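Local coordinates for glycosyl hydrolases family 2, sugar binding domain protein (Bacteroides uniformis str. 3978 T3 ii, PDB 6D1P) that acts as a beta-glucuronidase of glycoside hydrolase family 2 from a gut bacterium, probably hydrolysing O-glycosidic bonds in glucuronide substrates, at residues R490-R495 / K532-F537; G132-W137 / L190-N195; R467-K472 / D476-T481. One frame throughout, in Å; residues are numbered along the deposited sequence.

Overall arrangement
Three contacts sample two domains of a family 2 glycoside hydrolase. Interaction 2 comes first along the chain, in the sugar-binding domain, where the loop between strands 125-131 and 137-140 meets the run leading into strand 194-199. Interactions 3 and 1 follow, in that order, in the TIM barrel domain: interaction 3 ties the loop after barrel strand 462-466 to the next strand, 477-479, and interaction 1 joins the start of helix 494-503 to the loop after strand 510-511. Between centres, 1 and 3 lie about 26 Å apart, 2 and 3 about 30 Å, and 1 and 2 about 45 Å; none touches another, their nearest atoms being about 9, 19 and 28 Å apart respectively.

Interaction 1. Residues R490-R495 / K532-F537; sequences RFRNYR and KGIDNF
Arg-492 and Ile-534 meet in the TIM barrel domain, where the 3-10 turn leading into helix 494-503 packs against the loop that follows barrel strand 510-511. Two successive beta-alpha connections of the barrel are thereby joined. From CB, which points toward the other loop, the arginine chain runs straight out through CG, with chi2 at 166° and chi3 at 173°, and this extension carries its head across the gap. CD is the first atom to touch, 4.1 Å from Ile-534 CD1. NE comes closer, 3.5 Å from the same methyl, CZ lies 3.8 Å from Ile-534 CD1 and NH2, at the tip, 3.9 Å from it, so a single methyl covers one face of the guanidinium group. The edge does different work. There, in the guanidinium plane, NH1 donates to a water at 2.9 Å, and that water in turn donates to Asp-535 OD2 at 2.6 Å, a bridge that probably lets the two opposite charges feel each other without direct contact. Asp-535 is itself well fixed: OD2 accepts a hydrogen bond from the backbone N of Phe-537 in an Asx turn, while OD1 forms a salt bridge with Lys-527. Flat apolar groups complete the contact against helix 550-564, where Phe-491 packs on Leu-556 and Phe-537 on Ser-551 and Arg-555. Between the two phenylalanines, Phe-491 CE2 comes within 3.6 Å of Phe-537 O, approaching it obliquely.

Interaction 2. Residues G132-W137 / L190-N195; sequences GGYDEW and LYRYVN
Tyr-191 reaches from the run before strand 194-199 to Gly-133, in the loop that crosses from strand 125-131 to strand 137-140 of the beta-sandwich sugar-binding domain. This is the tight part of a wholly buried contact. Tyr-191 OH donates to Gly-133 O at 2.6 Å, in the carbonyl plane and on a lone pair, with the acceptor also lying in the plane of the tyrosine ring at its edge. The phenol oxygen fills the space beside the alpha carbon of Gly-133, so the absence of a side chain there is what admits it. Packing is looser around Tyr-134. Tyr-191 OH stands over one face of that ring, near the rim, 4.0 Å from Tyr-134 CE1, while Arg-192 NH2 lies at the ring's edge, 4.0 Å from Tyr-134 CD1, with guanidinium and ring planes 59° apart. Arg-192 NH1 donates to Tyr-134 O at 3.0 Å and also serves Glu-112 O. Through NH2, the arginine ties this domain to the TIM barrel domain, in a salt bridge with Glu-332 and a hydrogen bond to Gln-367 O. With a leucine in place of Arg-192, Glu-332 would probably lose this cationic partner and the Tyr-134 carbonyl this donor. The bond from NH1 to Tyr-134 O arrives from above the carbonyl plane, 57° out of it.

Interaction 3. Residues R467-K472 / D476-T481; sequences RCEFCK and DVYSPT. With SCN (thiocyanate ion), chain I.
Tyr-478 OH is gripped twice by the loop that follows barrel strand 462-466: it accepts a hydrogen bond from the backbone N of Cys-468 at 3.0 Å and donates to Glu-469 OE1. The second bond is modelled as very short, and its exact length is doubtful. Both partners lie at the ring's edge, near its plane, with the carboxylate turned 78° from the ring. Strands 462-466 and 477-479 are parallel neighbours in the TIM barrel, connected here without a helix, and the loop between them folds back over the second strand. Tyr-478 rises to meet it with CG anti to the backbone N, chi1 180°. Over the ring's centre sits Lys-472 CB, 3.4 Å from the centroid in a CH-pi contact. The lysine then bends at chi3, bringing NZ to Glu-469 OE2 at 3.5 Å in a salt bridge, and Ala-504 O provides a further acceptor for NZ. Nearby, Arg-467 N donates almost straight to Ser-479 O at 2.8 Å, and the arginine's CG and CD run alongside Thr-481, 3.7 Å from its CG2; its charged end pairs with Asp-430. A water donating to Glu-469 OE1 accepts from Thr-481 N, 3.2 Å from the water O. Thr-481 OG1 bonds weakly to the N of a thiocyanate, probably from the crystallisation liquor, at 3.4 Å. With phenol and water at OE1 and Lys-472 NZ at OE2, the Glu-469 carboxylate is probably favoured as an anion.

Interaction 1. Residues R490-R495 / K532-F537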
loop_
_atom_site.group_PDB
_atom_site.type_symbol
_atom_site.label_atom_id
_atom_site.label_comp_id
_atom_site.label_asym_id
_atom_site.label_seq_id
_atom_site.Cartn_x
_atom_site.Cartn_y
_atom_site.Cartn_z
ATOM N N ARG A 490 -4.663 42.494 5.664
ATOM C CA ARG A 490 -5.982 42.356 6.260
ATOM C C ARG A 490 -7.031 42.238 5.161
ATOM O O ARG A 490 -6.808 42.640 4.016
ATOM C CB ARG A 490 -6.272 43.547 7.182
ATOM C CG ARG A 490 -5.297 43.656 8.374
ATOM C CD ARG A 490 -5.578 44.881 9.265
ATOM N NE ARG A 490 -5.611 46.123 8.496
ATOM C CZ ARG A 490 -6.636 46.984 8.452
ATOM N NH1 ARG A 490 -7.737 46.772 9.165
ATOM N NH2 ARG A 490 -6.553 48.088 7.696
ATOM N N PHE A 491 -8.180 41.648 5.498
ATOM C CA PHE A 491 -9.192 41.558 4.453
ATOM C C PHE A 491 -9.772 42.932 4.127
ATOM O O PHE A 491 -10.250 43.151 3.004
ATOM C CB PHE A 491 -10.285 40.518 4.800
ATOM C CG PHE A 491 -11.158 40.847 5.998
ATOM C CD1 PHE A 491 -12.120 41.856 5.939
ATOM C CD2 PHE A 491 -11.084 40.077 7.145
ATOM C CE1 PHE A 491 -12.943 42.135 7.034
ATOM C CE2 PHE A 491 -11.906 40.328 8.243
ATOM C CZ PHE A 491 -12.840 41.359 8.187
ATOM N N ARG A 492 -9.669 43.879 5.059
ATOM C CA ARG A 492 -10.042 45.257 4.771
ATOM C C ARG A 492 -9.118 45.916 3.742
ATOM O O ARG A 492 -9.492 46.944 3.161
ATOM C CB ARG A 492 -10.074 46.052 6.079
ATOM C CG ARG A 492 -11.328 45.776 6.905
ATOM C CD ARG A 492 -11.210 46.295 8.323
ATOM N NE ARG A 492 -12.475 46.172 9.061
ATOM C CZ ARG A 492 -12.780 45.154 9.870
ATOM N NH1 ARG A 492 -11.927 44.147 10.049
ATOM N NH2 ARG A 492 -13.937 45.130 10.507
ATOM N N ASN A 493 -7.952 45.333 3.464
ATOM C CA ASN A 493 -7.069 45.855 2.423
ATOM C C ASN A 493 -7.436 45.377 1.025
ATOM O O ASN A 493 -6.667 45.626 0.087
ATOM C CB ASN A 493 -5.623 45.472 2.740
ATOM C CG ASN A 493 -5.156 46.052 4.056
ATOM O OD1 ASN A 493 -4.537 45.370 4.873
ATOM N ND2 ASN A 493 -5.458 47.342 4.272
ATOM N N TYR A 494 -8.595 44.726 0.862
ATOM C CA TYR A 494 -8.912 44.040 -0.390
ATOM C C TYR A 494 -8.987 45.009 -1.568
ATOM O O TYR A 494 -8.350 44.795 -2.605
ATOM C CB TYR A 494 -10.234 43.265 -0.250
ATOM C CG TYR A 494 -10.832 42.841 -1.591
ATOM C CD1 TYR A 494 -10.072 42.150 -2.529
ATOM C CD2 TYR A 494 -12.150 43.129 -1.911
ATOM C CE1 TYR A 494 -10.606 41.776 -3.748
ATOM C CE2 TYR A 494 -12.699 42.754 -3.136
ATOM C CZ TYR A 494 -11.924 42.084 -4.048
ATOM O OH TYR A 494 -12.458 41.710 -5.270
ATOM N N ARG A 495 -9.809 46.051 -1.452
ATOM C CA ARG A 495 -9.981 46.956 -2.582
ATOM C C ARG A 495 -8.645 47.536 -3.035
ATOM O O ARG A 495 -8.368 47.595 -4.234
ATOM C CB ARG A 495 -10.962 48.079 -2.224
ATOM C CG ARG A 495 -11.218 49.044 -3.378
ATOM C CD ARG A 495 -11.788 50.377 -2.893
ATOM N NE ARG A 495 -13.198 50.308 -2.512
ATOM C CZ ARG A 495 -13.731 51.015 -1.514
ATOM N NH1 ARG A 495 -12.961 51.827 -0.792
ATOM N NH2 ARG A 495 -15.032 50.907 -1.231
ATOM N N LYS A 532 -4.947 47.325 18.758
ATOM C CA LYS A 532 -4.164 46.592 17.767
ATOM C C LYS A 532 -5.022 46.198 16.566
ATOM O O LYS A 532 -4.611 45.384 15.733
ATOM C CB LYS A 532 -3.536 45.348 18.398
ATOM C CG LYS A 532 -4.553 44.313 18.871
ATOM C CD LYS A 532 -4.314 43.877 20.315
ATOM C CE LYS A 532 -4.996 44.806 21.312
ATOM N NZ LYS A 532 -5.073 44.184 22.666
ATOM N N GLY A 533 -6.214 46.775 16.496
ATOM C CA GLY A 533 -7.132 46.539 15.398
ATOM C C GLY A 533 -8.546 46.849 15.822
ATOM O O GLY A 533 -8.828 47.106 16.989
ATOM N N ILE A 534 -9.449 46.802 14.841
ATOM C CA ILE A 534 -10.864 47.036 15.122
ATOM C C ILE A 534 -11.388 46.026 16.140
ATOM O O ILE A 534 -11.948 46.399 17.177
ATOM C CB ILE A 534 -11.681 47.013 13.821
ATOM C CG1 ILE A 534 -11.194 48.127 12.886
ATOM C CG2 ILE A 534 -13.177 47.159 14.133
ATOM C CD1 ILE A 534 -12.118 48.413 11.717
ATOM N N ASP A 535 -11.225 44.734 15.856
ATOM C CA ASP A 535 -11.568 43.675 16.800
ATOM C C ASP A 535 -10.650 42.484 16.536
ATOM O O ASP A 535 -9.745 42.555 15.701
ATOM C CB ASP A 535 -13.052 43.296 16.706
ATOM C CG ASP A 535 -13.479 42.907 15.311
ATOM O OD1 ASP A 535 -14.629 43.190 14.931
ATOM O OD2 ASP A 535 -12.677 42.311 14.581
ATOM N N ASN A 536 -10.887 41.382 17.260
ATOM C CA ASN A 536 -10.035 40.195 17.161
ATOM C C ASN A 536 -10.080 39.544 15.785
ATOM O O ASN A 536 -9.247 38.676 15.505
ATOM C CB ASN A 536 -10.424 39.162 18.229
ATOM C CG ASN A 536 -11.889 38.725 18.128
ATOM O OD1 ASN A 536 -12.776 39.534 17.874
ATOM N ND2 ASN A 536 -12.138 37.437 18.323
ATOM N N PHE A 537 -11.020 39.935 14.934
ATOM C CA PHE A 537 -11.099 39.448 13.565
ATOM C C PHE A 537 -10.410 40.363 12.574
ATOM O O PHE A 537 -10.221 39.969 11.423
ATOM C CB PHE A 537 -12.561 39.270 13.148
ATOM C CG PHE A 537 -13.287 38.227 13.953
ATOM C CD1 PHE A 537 -12.752 36.947 14.096
ATOM C CD2 PHE A 537 -14.481 38.528 14.589
ATOM C CE1 PHE A 537 -13.402 35.973 14.852
ATOM C CE2 PHE A 537 -15.143 37.561 15.335
ATOM C CZ PHE A 537 -14.596 36.278 15.471
HETATM O O HOH W 1 -13.355 42.579 12.095
#

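Interaction 2. Residues G132-W137 / L190-N195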
loop_
_atom_site.group_PDB
_atom_site.type_symbol
_atom_site.label_atom_id
_atom_site.label_comp_id
_atom_site.label_asym_id
_atom_site.label_seq_id
_atom_site.Cartn_x
_atom_site.Cartn_y
_atom_site.Cartn_z
ATOM N N GLY A 132 -1.755 11.333 -19.099
ATOM C CA GLY A 132 -2.632 12.457 -18.880
ATOM C C GLY A 132 -3.910 11.996 -18.218
ATOM O O GLY A 132 -4.662 11.205 -18.794
ATOM N N GLY A 133 -4.173 12.484 -17.013
ATOM C CA GLY A 133 -5.293 11.998 -16.245
ATOM C C GLY A 133 -6.585 12.749 -16.422
ATOM O O GLY A 133 -7.529 12.500 -15.668
ATOM N N TYR A 134 -6.680 13.668 -17.375
ATOM C CA TYR A 134 -7.836 14.558 -17.354
ATOM C C TYR A 134 -8.471 14.822 -18.706
ATOM O O TYR A 134 -9.522 15.465 -18.742
ATOM C CB TYR A 134 -7.446 15.896 -16.708
ATOM C CG TYR A 134 -6.768 15.667 -15.397
ATOM C CD1 TYR A 134 -7.523 15.448 -14.246
ATOM C CD2 TYR A 134 -5.379 15.584 -15.312
ATOM C CE1 TYR A 134 -6.911 15.172 -13.029
ATOM C CE2 TYR A 134 -4.758 15.316 -14.098
ATOM C CZ TYR A 134 -5.531 15.106 -12.962
ATOM O OH TYR A 134 -4.935 14.842 -11.746
ATOM N N ASP A 135 -7.890 14.369 -19.808
ATOM C CA ASP A 135 -8.486 14.518 -21.125
ATOM C C ASP A 135 -9.091 13.189 -21.577
ATOM O O ASP A 135 -8.802 12.125 -21.018
ATOM C CB ASP A 135 -7.443 15.008 -22.138
ATOM C CG ASP A 135 -6.178 14.144 -22.153
ATOM O OD1 ASP A 135 -5.905 13.445 -21.148
ATOM O OD2 ASP A 135 -5.454 14.169 -23.173
ATOM N N GLU A 136 -9.938 13.261 -22.598
ATOM C CA GLU A 136 -10.611 12.081 -23.118
ATOM C C GLU A 136 -9.797 11.469 -24.239
ATOM O O GLU A 136 -9.099 12.166 -24.980
ATOM C CB GLU A 136 -11.999 12.420 -23.652
ATOM C CG GLU A 136 -12.844 13.197 -22.693
ATOM C CD GLU A 136 -14.243 13.402 -23.212
ATOM O OE1 GLU A 136 -14.405 13.537 -24.442
ATOM O OE2 GLU A 136 -15.176 13.411 -22.392
ATOM N N TRP A 137 -9.925 10.153 -24.376
ATOM C CA TRP A 137 -9.166 9.402 -25.365
ATOM C C TRP A 137 -9.888 8.079 -25.558
ATOM O O TRP A 137 -10.778 7.725 -24.783
ATOM C CB TRP A 137 -7.709 9.220 -24.914
ATOM C CG TRP A 137 -7.605 8.586 -23.534
ATOM C CD1 TRP A 137 -7.823 9.190 -22.328
ATOM C CD2 TRP A 137 -7.245 7.231 -23.243
ATOM N NE1 TRP A 137 -7.635 8.293 -21.307
ATOM C CE2 TRP A 137 -7.282 7.080 -21.841
ATOM C CE3 TRP A 137 -6.909 6.130 -24.031
ATOM C CZ2 TRP A 137 -7.003 5.869 -21.211
ATOM C CZ3 TRP A 137 -6.625 4.918 -23.398
ATOM C CH2 TRP A 137 -6.686 4.801 -22.002
ATOM N N LEU A 190 -9.650 4.403 -12.844
ATOM C CA LEU A 190 -10.689 4.682 -13.841
ATOM C C LEU A 190 -11.812 5.462 -13.163
ATOM O O LEU A 190 -12.930 4.989 -12.937
ATOM C CB LEU A 190 -11.182 3.383 -14.473
ATOM C CG LEU A 190 -10.073 2.587 -15.184
ATOM C CD1 LEU A 190 -10.491 1.152 -15.441
ATOM C CD2 LEU A 190 -9.647 3.273 -16.496
ATOM N N TYR A 191 -11.472 6.686 -12.800
ATOM C CA TYR A 191 -12.358 7.487 -11.981
ATOM C C TYR A 191 -13.369 8.262 -12.800
ATOM O O TYR A 191 -14.216 8.948 -12.224
ATOM C CB TYR A 191 -11.545 8.422 -11.087
ATOM C CG TYR A 191 -10.371 9.141 -11.742
ATOM C CD1 TYR A 191 -10.574 10.113 -12.724
ATOM C CD2 TYR A 191 -9.057 8.892 -11.327
ATOM C CE1 TYR A 191 -9.505 10.792 -13.299
ATOM C CE2 TYR A 191 -7.993 9.562 -11.880
ATOM C CZ TYR A 191 -8.214 10.513 -12.875
ATOM O OH TYR A 191 -7.149 11.188 -13.434
ATOM N N ARG A 192 -13.312 8.168 -14.122
ATOM C CA ARG A 192 -14.393 8.640 -14.973
ATOM C C ARG A 192 -14.859 7.479 -15.828
ATOM O O ARG A 192 -14.118 6.516 -16.050
ATOM C CB ARG A 192 -13.992 9.811 -15.879
ATOM C CG ARG A 192 -13.644 11.047 -15.144
ATOM C CD ARG A 192 -13.408 12.167 -16.129
ATOM N NE ARG A 192 -12.732 13.281 -15.485
ATOM C CZ ARG A 192 -11.963 14.148 -16.122
ATOM N NH1 ARG A 192 -11.785 14.025 -17.426
ATOM N NH2 ARG A 192 -11.370 15.137 -15.461
ATOM N N TYR A 193 -16.089 7.613 -16.319
ATOM C CA TYR A 193 -16.758 6.534 -17.022
ATOM C C TYR A 193 -15.935 6.006 -18.186
ATOM O O TYR A 193 -15.280 6.761 -18.919
ATOM C CB TYR A 193 -18.114 7.011 -17.534
ATOM C CG TYR A 193 -19.093 7.285 -16.415
ATOM C CD1 TYR A 193 -19.471 6.268 -15.537
ATOM C CD2 TYR A 193 -19.644 8.555 -16.237
ATOM C CE1 TYR A 193 -20.358 6.510 -14.513
ATOM C CE2 TYR A 193 -20.537 8.801 -15.228
ATOM C CZ TYR A 193 -20.890 7.780 -14.360
ATOM O OH TYR A 193 -21.775 8.025 -13.329
ATOM N N VAL A 194 -15.986 4.690 -18.347
ATOM C CA VAL A 194 -15.515 4.008 -19.540
ATOM C C VAL A 194 -16.744 3.559 -20.317
ATOM O O VAL A 194 -17.703 3.042 -19.731
ATOM C CB VAL A 194 -14.601 2.816 -19.187
ATOM C CG1 VAL A 194 -14.064 2.177 -20.442
ATOM C CG2 VAL A 194 -13.458 3.286 -18.314
ATOM N N ASN A 195 -16.715 3.772 -21.634
ATOM C CA ASN A 195 -17.839 3.495 -22.517
ATOM C C ASN A 195 -17.437 2.503 -23.594
ATOM O O ASN A 195 -16.344 2.595 -24.159
ATOM C CB ASN A 195 -18.349 4.780 -23.181
ATOM C CG ASN A 195 -18.695 5.838 -22.177
ATOM O OD1 ASN A 195 -19.417 5.573 -21.205
ATOM N ND2 ASN A 195 -18.164 7.040 -22.373
#

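Interaction 3. Residues R467-K472 / D476-T481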
loop_
_atom_site.group_PDB
_atom_site.type_symbol
_atom_site.label_atom_id
_atom_site.label_comp_id
_atom_site.label_asym_id
_atom_site.label_seq_id
_atom_site.Cartn_x
_atom_site.Cartn_y
_atom_site.Cartn_z
ATOM N N ARG A 467 -0.821 33.680 -11.597
ATOM C CA ARG A 467 0.382 33.802 -10.772
ATOM C C ARG A 467 1.634 33.341 -11.525
ATOM O O ARG A 467 2.185 32.269 -11.278
ATOM C CB ARG A 467 0.252 33.017 -9.465
ATOM C CG ARG A 467 1.076 33.610 -8.352
ATOM C CD ARG A 467 1.260 32.667 -7.201
ATOM N NE ARG A 467 2.476 31.866 -7.374
ATOM C CZ ARG A 467 3.060 31.196 -6.385
ATOM N NH1 ARG A 467 2.527 31.240 -5.176
ATOM N NH2 ARG A 467 4.185 30.504 -6.593
ATOM N N CYS A 468 2.072 34.194 -12.451
ATOM C CA CYS A 468 3.398 34.042 -13.056
ATOM C C CYS A 468 3.754 35.421 -13.617
ATOM O O CYS A 468 3.507 35.700 -14.791
ATOM C CB CYS A 468 3.451 32.979 -14.132
ATOM S SG CYS A 468 5.169 32.708 -14.712
ATOM N N GLU A 469 4.316 36.274 -12.756
ATOM C CA GLU A 469 4.455 37.681 -13.120
ATOM C C GLU A 469 5.331 37.861 -14.353
ATOM O O GLU A 469 5.043 38.723 -15.189
ATOM C CB GLU A 469 5.004 38.491 -11.948
ATOM C CG GLU A 469 4.033 38.614 -10.782
ATOM C CD GLU A 469 2.667 39.238 -11.154
ATOM O OE1 GLU A 469 1.625 38.601 -10.851
ATOM O OE2 GLU A 469 2.640 40.364 -11.722
ATOM N N PHE A 470 6.380 37.035 -14.508
ATOM C CA PHE A 470 7.274 37.190 -15.654
ATOM C C PHE A 470 6.706 36.617 -16.948
ATOM O O PHE A 470 7.394 36.643 -17.977
ATOM C CB PHE A 470 8.654 36.572 -15.362
ATOM C CG PHE A 470 8.651 35.075 -15.124
ATOM C CD1 PHE A 470 8.743 34.563 -13.839
ATOM C CD2 PHE A 470 8.619 34.184 -16.180
ATOM C CE1 PHE A 470 8.764 33.185 -13.606
ATOM C CE2 PHE A 470 8.646 32.805 -15.953
ATOM C CZ PHE A 470 8.705 32.313 -14.661
ATOM N N CYS A 471 5.490 36.087 -16.926
ATOM C CA CYS A 471 4.784 35.705 -18.139
ATOM C C CYS A 471 3.485 36.470 -18.336
ATOM O O CYS A 471 2.793 36.213 -19.324
ATOM C CB CYS A 471 4.454 34.203 -18.133
ATOM S SG CYS A 471 5.845 33.078 -18.332
ATOM N N LYS A 472 3.124 37.380 -17.416
ATOM C CA LYS A 472 1.761 37.934 -17.369
ATOM C C LYS A 472 1.364 38.660 -18.661
ATOM O O LYS A 472 0.178 38.703 -19.002
ATOM C CB LYS A 472 1.622 38.889 -16.176
ATOM C CG LYS A 472 2.297 40.257 -16.419
ATOM C CD LYS A 472 2.519 41.046 -15.132
ATOM C CE LYS A 472 1.229 41.612 -14.575
ATOM N NZ LYS A 472 1.466 42.884 -13.834
ATOM N N ASP A 476 -4.075 36.652 -22.837
ATOM C CA ASP A 476 -5.080 37.704 -22.925
ATOM C C ASP A 476 -5.495 38.204 -21.543
ATOM O O ASP A 476 -5.536 39.413 -21.307
ATOM C CB ASP A 476 -6.277 37.206 -23.719
ATOM C CG ASP A 476 -5.886 36.751 -25.101
ATOM O OD1 ASP A 476 -5.282 37.571 -25.835
ATOM O OD2 ASP A 476 -6.166 35.582 -25.449
ATOM N N VAL A 477 -5.775 37.295 -20.601
ATOM C CA VAL A 477 -6.287 37.668 -19.289
ATOM C C VAL A 477 -5.383 37.099 -18.199
ATOM O O VAL A 477 -4.953 35.943 -18.266
ATOM C CB VAL A 477 -7.742 37.197 -19.103
ATOM C CG1 VAL A 477 -8.256 37.641 -17.756
ATOM C CG2 VAL A 477 -8.632 37.748 -20.219
ATOM N N TYR A 478 -5.114 37.907 -17.179
ATOM C CA TYR A 478 -4.131 37.553 -16.172
ATOM C C TYR A 478 -4.710 37.680 -14.772
ATOM O O TYR A 478 -5.442 38.634 -14.477
ATOM C CB TYR A 478 -2.883 38.429 -16.269
ATOM C CG TYR A 478 -1.874 38.062 -15.223
ATOM C CD1 TYR A 478 -1.129 36.907 -15.355
ATOM C CD2 TYR A 478 -1.691 38.841 -14.090
ATOM C CE1 TYR A 478 -0.212 36.535 -14.397
ATOM C CE2 TYR A 478 -0.768 38.481 -13.121
ATOM C CZ TYR A 478 -0.033 37.312 -13.288
ATOM O OH TYR A 478 0.896 36.903 -12.358
ATOM N N SER A 479 -4.361 36.721 -13.912
ATOM C CA SER A 479 -4.685 36.754 -12.494
ATOM C C SER A 479 -3.397 36.743 -11.689
ATOM O O SER A 479 -2.579 35.825 -11.861
ATOM C CB SER A 479 -5.550 35.552 -12.095
ATOM O OG SER A 479 -5.798 35.567 -10.702
ATOM N N PRO A 480 -3.156 37.707 -10.812
ATOM C CA PRO A 480 -2.044 37.558 -9.861
ATOM C C PRO A 480 -2.513 36.779 -8.651
ATOM O O PRO A 480 -3.606 36.212 -8.698
ATOM C CB PRO A 480 -1.686 38.999 -9.507
ATOM C CG PRO A 480 -3.049 39.720 -9.602
ATOM C CD PRO A 480 -3.805 39.028 -10.718
ATOM N N THR A 481 -1.735 36.742 -7.573
ATOM C CA THR A 481 -2.164 36.088 -6.347
ATOM C C THR A 481 -2.555 37.176 -5.359
ATOM O O THR A 481 -1.748 38.050 -5.057
ATOM C CB THR A 481 -1.078 35.156 -5.775
ATOM O OG1 THR A 481 -1.498 34.622 -4.512
ATOM C CG2 THR A 481 0.248 35.866 -5.579
HETATM S S SCN I . -1.941 38.216 -0.412
HETATM C C SCN I . -0.837 37.147 -1.294
HETATM N N SCN I . -0.266 36.277 -1.859
HETATM O O HOH W 2 1.073 37.844 -8.493
#